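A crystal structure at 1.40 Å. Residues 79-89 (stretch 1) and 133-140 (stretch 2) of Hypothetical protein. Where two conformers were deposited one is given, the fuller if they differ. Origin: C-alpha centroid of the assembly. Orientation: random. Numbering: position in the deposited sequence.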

# COMPACT_ATOMS: atom_id res chain seq x y z
N LEU D 79 -1.48 4.92 -31.61
CA LEU D 79 -2.53 4.56 -32.57
C LEU D 79 -1.87 3.80 -33.70
O LEU D 79 -1.00 4.33 -34.42
CB LEU D 79 -3.21 5.83 -33.10
CG LEU D 79 -4.39 5.55 -34.05
CD1 LEU D 79 -5.54 4.83 -33.38
CD2 LEU D 79 -4.88 6.86 -34.65
N LEU D 80 -2.28 2.54 -33.86
CA LEU D 80 -1.65 1.70 -34.87
C LEU D 80 -2.67 0.81 -35.53
O LEU D 80 -3.67 0.45 -34.91
CB LEU D 80 -0.54 0.86 -34.23
CG LEU D 80 -0.96 0.02 -33.04
CD1 LEU D 80 -0.95 -1.46 -33.42
CD2 LEU D 80 0.06 0.25 -31.95
N SER D 81 -2.40 0.40 -36.76
CA SER D 81 -3.34 -0.42 -37.50
C SER D 81 -3.01 -1.90 -37.42
O SER D 81 -1.90 -2.30 -37.07
CB SER D 81 -3.32 -0.00 -38.98
OG SER D 81 -2.05 -0.30 -39.52
N LEU D 82 -3.97 -2.73 -37.83
CA LEU D 82 -3.70 -4.17 -37.99
C LEU D 82 -2.52 -4.39 -38.93
O LEU D 82 -1.65 -5.21 -38.63
CB LEU D 82 -4.95 -4.89 -38.51
CG LEU D 82 -4.78 -6.36 -38.93
CD1 LEU D 82 -4.42 -7.26 -37.75
CD2 LEU D 82 -6.04 -6.88 -39.68
N GLU D 83 -2.48 -3.68 -40.06
CA GLU D 83 -1.36 -3.81 -41.01
C GLU D 83 -0.02 -3.54 -40.29
O GLU D 83 0.94 -4.30 -40.46
CB GLU D 83 -1.53 -2.84 -42.18
CG GLU D 83 -0.39 -2.87 -43.20
CD GLU D 83 -0.71 -2.14 -44.50
OE1 GLU D 83 -1.82 -1.58 -44.63
OE2 GLU D 83 0.15 -2.15 -45.41
N ASP D 84 0.02 -2.46 -39.50
CA ASP D 84 1.23 -2.08 -38.77
C ASP D 84 1.66 -3.22 -37.86
O ASP D 84 2.85 -3.55 -37.77
CB ASP D 84 0.98 -0.88 -37.85
CG ASP D 84 0.78 0.45 -38.57
OD1 ASP D 84 1.21 0.62 -39.75
OD2 ASP D 84 0.19 1.38 -37.92
N PHE D 85 0.70 -3.80 -37.15
CA PHE D 85 0.97 -4.83 -36.18
C PHE D 85 1.46 -6.11 -36.85
O PHE D 85 2.41 -6.75 -36.37
CB PHE D 85 -0.25 -5.10 -35.29
CG PHE D 85 0.11 -5.74 -33.97
CD1 PHE D 85 0.55 -4.94 -32.93
CD2 PHE D 85 0.09 -7.10 -33.81
CE1 PHE D 85 0.93 -5.51 -31.70
CE2 PHE D 85 0.48 -7.68 -32.57
CZ PHE D 85 0.87 -6.87 -31.54
N GLU D 86 0.83 -6.46 -37.97
CA GLU D 86 1.24 -7.65 -38.69
C GLU D 86 2.66 -7.50 -39.22
O GLU D 86 3.44 -8.47 -39.24
CB GLU D 86 0.25 -7.95 -39.81
CG GLU D 86 -1.09 -8.43 -39.30
CD GLU D 86 -2.06 -8.82 -40.39
OE1 GLU D 86 -2.03 -8.23 -41.50
OE2 GLU D 86 -2.89 -9.72 -40.11
N ALA D 87 3.01 -6.30 -39.65
CA ALA D 87 4.38 -6.03 -40.09
C ALA D 87 5.36 -6.22 -38.91
O ALA D 87 6.46 -6.80 -39.10
CB ALA D 87 4.51 -4.63 -40.67
N GLU D 88 4.99 -5.77 -37.71
CA GLU D 88 5.83 -5.97 -36.53
C GLU D 88 6.02 -7.46 -36.19
O GLU D 88 7.10 -7.87 -35.77
CB GLU D 88 5.29 -5.20 -35.33
CG GLU D 88 6.31 -5.06 -34.17
CD GLU D 88 7.33 -3.95 -34.40
OE1 GLU D 88 7.23 -2.91 -33.72
OE2 GLU D 88 8.21 -4.09 -35.28
N LEU D 89 4.97 -8.25 -36.39
CA LEU D 89 5.02 -9.71 -36.14
C LEU D 89 5.96 -10.44 -37.09
O LEU D 89 6.37 -11.57 -36.82
CB LEU D 89 3.61 -10.32 -36.20
CG LEU D 89 2.65 -9.89 -35.09
CD1 LEU D 89 1.30 -10.56 -35.29
CD2 LEU D 89 3.21 -10.21 -33.70
N PHE D 133 14.90 -2.36 -31.10
CA PHE D 133 14.07 -1.27 -31.57
C PHE D 133 13.25 -1.73 -32.75
O PHE D 133 13.81 -1.94 -33.84
CB PHE D 133 14.97 -0.08 -31.99
CG PHE D 133 15.69 0.55 -30.83
CD1 PHE D 133 15.03 1.37 -29.93
CD2 PHE D 133 17.04 0.32 -30.65
CE1 PHE D 133 15.71 1.91 -28.85
CE2 PHE D 133 17.73 0.88 -29.57
CZ PHE D 133 17.04 1.69 -28.67
N GLY D 134 11.94 -1.94 -32.55
CA GLY D 134 11.04 -2.35 -33.62
C GLY D 134 10.45 -1.14 -34.32
O GLY D 134 10.85 0.00 -34.09
N LYS D 135 9.46 -1.37 -35.17
CA LYS D 135 8.86 -0.25 -35.89
C LYS D 135 7.90 0.53 -35.01
O LYS D 135 7.88 1.77 -35.03
CB LYS D 135 8.13 -0.77 -37.12
CG LYS D 135 7.38 0.29 -37.90
CD LYS D 135 8.28 1.33 -38.54
CE LYS D 135 7.46 2.26 -39.42
NZ LYS D 135 8.17 3.56 -39.56
N LEU D 136 7.14 -0.20 -34.21
CA LEU D 136 6.08 0.41 -33.40
C LEU D 136 6.51 0.71 -31.98
O LEU D 136 5.77 1.30 -31.23
CB LEU D 136 4.87 -0.51 -33.33
CG LEU D 136 4.15 -0.73 -34.66
CD1 LEU D 136 3.10 -1.85 -34.51
CD2 LEU D 136 3.51 0.57 -35.13
N GLY D 137 7.70 0.26 -31.61
CA GLY D 137 8.13 0.44 -30.25
C GLY D 137 9.33 -0.44 -29.97
O GLY D 137 9.95 -0.97 -30.87
N ILE D 138 9.59 -0.58 -28.67
CA ILE D 138 10.82 -1.27 -28.21
C ILE D 138 10.44 -2.57 -27.53
O ILE D 138 9.64 -2.58 -26.59
CB ILE D 138 11.59 -0.40 -27.19
CG1 ILE D 138 11.84 0.99 -27.77
CG2 ILE D 138 12.92 -1.07 -26.80
CD1 ILE D 138 12.46 1.97 -26.79
N PHE D 139 10.98 -3.70 -28.01
CA PHE D 139 10.90 -4.95 -27.27
C PHE D 139 11.96 -4.93 -26.17
O PHE D 139 13.12 -4.64 -26.46
CB PHE D 139 11.25 -6.14 -28.18
CG PHE D 139 10.41 -6.27 -29.44
CD1 PHE D 139 9.26 -7.05 -29.41
CD2 PHE D 139 10.80 -5.67 -30.65
CE1 PHE D 139 8.49 -7.22 -30.58
CE2 PHE D 139 10.04 -5.83 -31.80
CZ PHE D 139 8.89 -6.63 -31.76
N TRP D 140 11.61 -5.29 -24.94
CA TRP D 140 12.61 -5.20 -23.86
C TRP D 140 12.39 -6.33 -22.90
O TRP D 140 11.35 -6.42 -22.20
CB TRP D 140 12.50 -3.84 -23.19
CG TRP D 140 13.66 -3.39 -22.39
CD1 TRP D 140 14.59 -4.13 -21.69
CD2 TRP D 140 14.03 -2.02 -22.20
NE1 TRP D 140 15.53 -3.30 -21.08
CE2 TRP D 140 15.19 -2.00 -21.38
CE3 TRP D 140 13.48 -0.80 -22.64
CZ2 TRP D 140 15.82 -0.79 -21.00
CZ3 TRP D 140 14.10 0.39 -22.26
CH2 TRP D 140 15.26 0.38 -21.45

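A helix that follows the end of a strand (stretch 1) packs against the turn leading into a second strand (stretch 2), and two side chains, Glu 88 and Leu 136, carry most of the contact. Glu 88 leaves the helix with chi1 t (-165°) and then bends, chi2 p (80°), so that its carboxylate lies against the backbone of the turn. There it accepts two nearly straight hydrogen bonds: Leu 136 N to Glu 88 OE1 is 2.8 Å, with an N-H...O angle of 165°, and Lys 135 N to Glu 88 OE2 is 3.0 Å, at 168°. Successive amides thus point into one carboxylate. Gly 134 lies close by, its CA 3.7 Å from Glu 88 OE2; a CB here would come within 2.8 Å of Glu 88 OE1, a clash. Gly 137 is glycine for a local reason, since at phi/psi 166/-165 a CB would jam against the preceding carbonyl oxygen. The aliphatic part of Glu 88 is also in contact, CG lying 3.9 Å from CZ of Phe 139, whose CA-to-CB bond points sideways but whose ring, at chi1 m, reaches nearer the helix.

Leu 136, in the m,t rotamer (chi1 -66°, chi2 170°), sends its methyls to the start of the helix. Leu 136 CD1 lies 3.7 Å from Asp 84 O and 4.3 Å from Phe 85 CD1, approaching that ring obliquely; Leu 136 CD2 lies 4.2 Å from Leu 80 CB and 4.0 Å from Asp 84 CB. Asp 84, at chi1 m, turns its carboxylate back to the N-terminus of its helix, where OD2 accepts from Ser 81 N (3.0 Å); reciprocally, Ser 81 OG, at chi1 p, caps the helix by accepting from Asp 84 N (3.0 Å). Lys 135 starts toward the helix, but the end of its side chain leads away.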